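Local coordinates for acetyl-CoA hydrolase/transferase family protein (Porphyromonas gingivalis, PDB 2NVV) that probably transfers coenzyme A between acetyl-CoA and acetate or hydrolyses acetyl-CoA, and binds zinc, at residues K54-D68 with D75-L89. Numbering follows the deposited sequence.
Sequences KIGMFTGASTGARLD and DAVKFRTPYQSNKDL
Arg80 grips the carboxylate of Asp68 side-on, NE to OD1 at 2.8 Å and NH1 to OD2 at 3.1 Å. The two flat groups are nearly coplanar, 26° apart. Arg80 CG lies anti to the backbone N (chi1 179°), and a bend at chi2 lays CD against Met57 CB and carries the guanidinium on toward the loop after strand 55-58. There NH1 also donates to Ala61 O at 3.1 Å, close to the guanidinium plane, while Thr59 CG2 sits over the centre of one face and Gln84 CB lies against the opposite one. The acceptors are held from within their own segment too: Thr59 OG1 donates to Ala61 O at 2.7 Å in the carbonyl plane, and Thr63 OG1 donates to Asp68 OD2 from above the carboxylate. This buried ion pair ties the start of helix 65-73 to strand 77-81.

On the opposite face of the sheet from Met57 and Arg80, Phe79 turns its edge to the face of Phe58 (centroids 5.2 Å apart, planes at 67°), and Gly56 CA packs over the Phe79 ring in a CH-pi contact. Within the sheet, Met57 N donates to Phe79 O and Met57 O accepts from Thr81 N, joining the strands in parallel. Farther along, the Tyr83 ring presents its edge to Ser62 N, and the Tyr83 side chain touches Asn374, a predicted CoA-binding residue. Strand 55-58, helix 65-73 and strand 77-81 form a beta-alpha-beta unit of the N-terminal domain's parallel sheet, whose strand-end loops approach the probable CoA site.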
loop_
_atom_site.group_PDB
_atom_site.type_symbol
_atom_site.label_atom_id
_atom_site.label_comp_id
_atom_site.label_asym_id
_atom_site.label_seq_id
_atom_site.Cartn_x
_atom_site.Cartn_y
_atom_site.Cartn_z
ATOM N N LYS A 54 -30.201 10.288 -12.460
ATOM C CA LYS A 54 -29.081 9.455 -12.045
ATOM C C LYS A 54 -28.560 9.982 -10.720
ATOM O O LYS A 54 -28.478 11.194 -10.505
ATOM C CB LYS A 54 -27.964 9.486 -13.090
ATOM C CG LYS A 54 -28.373 8.963 -14.450
ATOM C CD LYS A 54 -27.158 8.750 -15.305
ATOM C CE LYS A 54 -27.514 8.371 -16.721
ATOM N NZ LYS A 54 -26.261 8.015 -17.446
ATOM N N ILE A 55 -28.216 9.060 -9.827
ATOM C CA ILE A 55 -27.713 9.418 -8.506
ATOM C C ILE A 55 -26.288 8.932 -8.314
ATOM O O ILE A 55 -25.850 7.977 -8.964
ATOM C CB ILE A 55 -28.568 8.785 -7.396
ATOM C CG1 ILE A 55 -28.575 7.261 -7.580
ATOM C CG2 ILE A 55 -29.988 9.352 -7.423
ATOM C CD1 ILE A 55 -29.240 6.481 -6.445
ATOM N N GLY A 56 -25.565 9.600 -7.419
ATOM C CA GLY A 56 -24.201 9.204 -7.129
ATOM C C GLY A 56 -24.358 8.145 -6.065
ATOM O O GLY A 56 -25.236 8.269 -5.227
HETATM N N MSE A 57 -23.519 7.117 -6.078
HETATM C CA MSE A 57 -23.650 6.048 -5.099
HETATM C C MSE A 57 -22.398 5.732 -4.303
HETATM O O MSE A 57 -21.358 5.416 -4.867
HETATM C CB MSE A 57 -24.111 4.774 -5.799
HETATM C CG MSE A 57 -25.435 4.900 -6.516
HETATM SE SE MSE A 57 -25.862 3.315 -7.552
HETATM C CE MSE A 57 -26.021 2.056 -6.090
ATOM N N PHE A 58 -22.515 5.813 -2.986
ATOM C CA PHE A 58 -21.420 5.493 -2.069
ATOM C C PHE A 58 -21.944 4.309 -1.257
ATOM O O PHE A 58 -23.014 4.409 -0.640
ATOM C CB PHE A 58 -21.138 6.634 -1.076
ATOM C CG PHE A 58 -20.688 7.932 -1.702
ATOM C CD1 PHE A 58 -21.516 9.059 -1.678
ATOM C CD2 PHE A 58 -19.415 8.048 -2.256
ATOM C CE1 PHE A 58 -21.084 10.283 -2.189
ATOM C CE2 PHE A 58 -18.966 9.267 -2.773
ATOM C CZ PHE A 58 -19.803 10.390 -2.740
ATOM N N THR A 59 -21.211 3.198 -1.254
ATOM C CA THR A 59 -21.619 2.023 -0.486
ATOM C C THR A 59 -20.424 1.505 0.320
ATOM O O THR A 59 -19.326 2.049 0.234
ATOM C CB THR A 59 -22.100 0.884 -1.413
ATOM O OG1 THR A 59 -20.993 0.401 -2.195
ATOM C CG2 THR A 59 -23.178 1.368 -2.338
ATOM N N GLY A 60 -20.642 0.464 1.115
ATOM C CA GLY A 60 -19.550 -0.108 1.882
ATOM C C GLY A 60 -18.749 -0.942 0.911
ATOM O O GLY A 60 -17.569 -0.682 0.669
ATOM N N ALA A 61 -19.428 -1.934 0.341
ATOM C CA ALA A 61 -18.846 -2.825 -0.652
ATOM C C ALA A 61 -19.970 -3.199 -1.625
ATOM O O ALA A 61 -20.695 -2.317 -2.105
ATOM C CB ALA A 61 -18.276 -4.057 0.020
ATOM N N SER A 62 -20.116 -4.495 -1.902
ATOM C CA SER A 62 -21.146 -4.986 -2.805
ATOM C C SER A 62 -22.531 -4.880 -2.174
ATOM O O SER A 62 -22.682 -4.785 -0.953
ATOM C CB SER A 62 -20.864 -6.435 -3.201
ATOM O OG SER A 62 -20.757 -7.258 -2.057
ATOM N N THR A 63 -23.546 -4.885 -3.028
ATOM C CA THR A 63 -24.927 -4.778 -2.592
ATOM C C THR A 63 -25.719 -5.854 -3.334
ATOM O O THR A 63 -25.216 -6.465 -4.282
ATOM C CB THR A 63 -25.467 -3.374 -2.932
ATOM O OG1 THR A 63 -25.653 -3.251 -4.345
ATOM C CG2 THR A 63 -24.469 -2.327 -2.511
ATOM N N GLY A 64 -26.954 -6.107 -2.922
ATOM C CA GLY A 64 -27.723 -7.132 -3.621
ATOM C C GLY A 64 -28.057 -6.771 -5.063
ATOM O O GLY A 64 -27.601 -5.747 -5.592
ATOM N N ALA A 65 -28.849 -7.615 -5.711
ATOM C CA ALA A 65 -29.267 -7.343 -7.080
ATOM C C ALA A 65 -30.409 -6.324 -6.997
ATOM O O ALA A 65 -30.796 -5.714 -7.992
ATOM C CB ALA A 65 -29.747 -8.631 -7.741
ATOM N N ARG A 66 -30.940 -6.149 -5.788
ATOM C CA ARG A 66 -32.049 -5.228 -5.547
ATOM C C ARG A 66 -31.547 -3.850 -5.149
ATOM O O ARG A 66 -32.277 -3.048 -4.574
ATOM C CB ARG A 66 -32.945 -5.806 -4.459
ATOM C CG ARG A 66 -33.294 -7.247 -4.745
ATOM C CD ARG A 66 -33.565 -8.000 -3.481
ATOM N NE ARG A 66 -34.853 -7.654 -2.918
ATOM C CZ ARG A 66 -35.301 -8.135 -1.770
ATOM N NH1 ARG A 66 -34.546 -8.982 -1.069
ATOM N NH2 ARG A 66 -36.501 -7.780 -1.333
ATOM N N LEU A 67 -30.286 -3.594 -5.472
ATOM C CA LEU A 67 -29.640 -2.330 -5.183
ATOM C C LEU A 67 -28.916 -1.937 -6.478
ATOM O O LEU A 67 -29.461 -1.196 -7.307
ATOM C CB LEU A 67 -28.636 -2.507 -4.042
ATOM C CG LEU A 67 -28.147 -1.307 -3.211
ATOM C CD1 LEU A 67 -27.905 -0.082 -4.099
ATOM C CD2 LEU A 67 -29.154 -1.002 -2.149
ATOM N N ASP A 68 -27.701 -2.445 -6.660
ATOM C CA ASP A 68 -26.931 -2.132 -7.859
ATOM C C ASP A 68 -27.624 -2.672 -9.101
ATOM O O ASP A 68 -27.720 -2.001 -10.118
ATOM C CB ASP A 68 -25.532 -2.747 -7.785
ATOM C CG ASP A 68 -24.616 -2.004 -6.853
ATOM O OD1 ASP A 68 -24.627 -0.759 -6.886
ATOM O OD2 ASP A 68 -23.868 -2.668 -6.103
ATOM N N ASP A 75 -30.507 2.323 -15.392
ATOM C CA ASP A 75 -29.572 3.278 -15.975
ATOM C C ASP A 75 -29.646 4.595 -15.194
ATOM O O ASP A 75 -29.774 5.667 -15.763
ATOM C CB ASP A 75 -29.907 3.499 -17.459
ATOM C CG ASP A 75 -28.848 4.333 -18.189
ATOM O OD1 ASP A 75 -27.676 4.342 -17.752
ATOM O OD2 ASP A 75 -29.189 4.973 -19.208
ATOM N N ALA A 76 -29.555 4.493 -13.872
ATOM C CA ALA A 76 -29.642 5.662 -13.004
ATOM C C ALA A 76 -28.407 5.810 -12.146
ATOM O O ALA A 76 -28.471 6.370 -11.058
ATOM C CB ALA A 76 -30.892 5.557 -12.107
ATOM N N VAL A 77 -27.281 5.315 -12.636
ATOM C CA VAL A 77 -26.037 5.395 -11.883
ATOM C C VAL A 77 -25.128 6.464 -12.471
ATOM O O VAL A 77 -24.524 6.233 -13.517
ATOM C CB VAL A 77 -25.267 4.046 -11.934
ATOM C CG1 VAL A 77 -24.030 4.122 -11.073
ATOM C CG2 VAL A 77 -26.166 2.909 -11.501
ATOM N N LYS A 78 -25.013 7.620 -11.820
ATOM C CA LYS A 78 -24.134 8.657 -12.361
ATOM C C LYS A 78 -22.686 8.297 -12.034
ATOM O O LYS A 78 -21.785 8.503 -12.848
ATOM C CB LYS A 78 -24.496 10.051 -11.820
ATOM C CG LYS A 78 -23.969 10.392 -10.443
ATOM C CD LYS A 78 -24.155 11.895 -10.137
ATOM C CE LYS A 78 -23.487 12.759 -11.201
ATOM N NZ LYS A 78 -23.509 14.223 -10.869
ATOM N N PHE A 79 -22.462 7.763 -10.840
ATOM C CA PHE A 79 -21.131 7.323 -10.446
ATOM C C PHE A 79 -21.268 6.340 -9.295
ATOM O O PHE A 79 -22.215 6.417 -8.514
ATOM C CB PHE A 79 -20.218 8.512 -10.087
ATOM C CG PHE A 79 -20.426 9.074 -8.703
ATOM C CD1 PHE A 79 -20.052 8.344 -7.574
ATOM C CD2 PHE A 79 -20.965 10.353 -8.531
ATOM C CE1 PHE A 79 -20.204 8.867 -6.292
ATOM C CE2 PHE A 79 -21.126 10.895 -7.254
ATOM C CZ PHE A 79 -20.740 10.143 -6.124
ATOM N N ARG A 80 -20.314 5.416 -9.200
ATOM C CA ARG A 80 -20.337 4.371 -8.180
ATOM C C ARG A 80 -18.988 4.121 -7.493
ATOM O O ARG A 80 -17.935 4.131 -8.137
ATOM C CB ARG A 80 -20.823 3.071 -8.831
ATOM C CG ARG A 80 -20.878 1.870 -7.916
ATOM C CD ARG A 80 -22.115 1.896 -7.045
ATOM N NE ARG A 80 -22.254 0.640 -6.314
ATOM C CZ ARG A 80 -21.436 0.236 -5.352
ATOM N NH1 ARG A 80 -21.633 -0.934 -4.753
ATOM N NH2 ARG A 80 -20.432 1.008 -4.978
ATOM N N THR A 81 -19.044 3.886 -6.181
ATOM C CA THR A 81 -17.864 3.600 -5.359
ATOM C C THR A 81 -18.314 2.848 -4.109
ATOM O O THR A 81 -19.441 3.017 -3.647
ATOM C CB THR A 81 -17.150 4.869 -4.865
ATOM O OG1 THR A 81 -17.649 6.011 -5.561
ATOM C CG2 THR A 81 -15.661 4.756 -5.093
ATOM N N PRO A 82 -17.417 2.055 -3.508
ATOM C CA PRO A 82 -16.037 1.837 -3.929
ATOM C C PRO A 82 -15.789 0.424 -4.469
ATOM O O PRO A 82 -14.735 0.147 -5.052
ATOM C CB PRO A 82 -15.274 2.108 -2.647
ATOM C CG PRO A 82 -16.151 1.422 -1.628
ATOM C CD PRO A 82 -17.583 1.699 -2.085
ATOM N N TYR A 83 -16.768 -0.457 -4.281
ATOM C CA TYR A 83 -16.674 -1.841 -4.716
ATOM C C TYR A 83 -18.060 -2.313 -5.140
ATOM O O TYR A 83 -19.060 -1.947 -4.515
ATOM C CB TYR A 83 -16.181 -2.707 -3.551
ATOM C CG TYR A 83 -15.978 -4.178 -3.855
ATOM C CD1 TYR A 83 -14.722 -4.672 -4.213
ATOM C CD2 TYR A 83 -17.031 -5.085 -3.756
ATOM C CE1 TYR A 83 -14.520 -6.034 -4.458
ATOM C CE2 TYR A 83 -16.843 -6.438 -4.002
ATOM C CZ TYR A 83 -15.591 -6.910 -4.348
ATOM O OH TYR A 83 -15.396 -8.258 -4.570
ATOM N N GLN A 84 -18.125 -3.107 -6.208
ATOM C CA GLN A 84 -19.396 -3.654 -6.665
ATOM C C GLN A 84 -19.197 -5.106 -7.057
ATOM O O GLN A 84 -18.069 -5.572 -7.217
ATOM C CB GLN A 84 -19.983 -2.857 -7.848
ATOM C CG GLN A 84 -19.152 -2.793 -9.129
ATOM C CD GLN A 84 -19.114 -4.105 -9.892
ATOM O OE1 GLN A 84 -20.152 -4.767 -10.081
ATOM N NE2 GLN A 84 -17.919 -4.483 -10.354
ATOM N N SER A 85 -20.306 -5.821 -7.197
ATOM C CA SER A 85 -20.267 -7.223 -7.547
ATOM C C SER A 85 -21.589 -7.705 -8.169
ATOM O O SER A 85 -22.075 -8.785 -7.860
ATOM C CB SER A 85 -19.934 -8.027 -6.292
ATOM O OG SER A 85 -20.003 -9.407 -6.566
ATOM N N ASN A 86 -22.163 -6.891 -9.049
ATOM C CA ASN A 86 -23.417 -7.214 -9.727
ATOM C C ASN A 86 -23.213 -7.211 -11.244
ATOM O O ASN A 86 -22.635 -6.277 -11.793
ATOM C CB ASN A 86 -24.493 -6.198 -9.331
ATOM C CG ASN A 86 -25.734 -6.287 -10.200
ATOM O OD1 ASN A 86 -25.833 -5.610 -11.226
ATOM N ND2 ASN A 86 -26.685 -7.128 -9.801
ATOM N N LYS A 87 -23.698 -8.257 -11.913
ATOM C CA LYS A 87 -23.546 -8.412 -13.363
ATOM C C LYS A 87 -24.089 -7.270 -14.208
ATOM O O LYS A 87 -23.477 -6.876 -15.194
ATOM C CB LYS A 87 -24.187 -9.729 -13.811
ATOM C CG LYS A 87 -25.709 -9.783 -13.695
ATOM C CD LYS A 87 -26.199 -11.223 -13.517
ATOM C CE LYS A 87 -25.613 -12.157 -14.563
ATOM N NZ LYS A 87 -25.799 -13.593 -14.211
ATOM N N ASP A 88 -25.244 -6.744 -13.828
ATOM C CA ASP A 88 -25.848 -5.641 -14.557
ATOM C C ASP A 88 -25.000 -4.386 -14.422
ATOM O O ASP A 88 -24.710 -3.719 -15.421
ATOM C CB ASP A 88 -27.270 -5.381 -14.046
ATOM C CG ASP A 88 -28.214 -6.526 -14.360
ATOM O OD1 ASP A 88 -28.357 -6.848 -15.556
ATOM O OD2 ASP A 88 -28.797 -7.108 -13.417
ATOM N N LEU A 89 -24.600 -4.064 -13.195
ATOM C CA LEU A 89 -23.769 -2.893 -12.968
ATOM C C LEU A 89 -22.403 -3.090 -13.621
ATOM O O LEU A 89 -21.868 -2.173 -14.227
ATOM C CB LEU A 89 -23.599 -2.632 -11.470
ATOM C CG LEU A 89 -22.681 -1.462 -11.094
ATOM C CD1 LEU A 89 -23.114 -0.193 -11.830
ATOM C CD2 LEU A 89 -22.716 -1.254 -9.581
#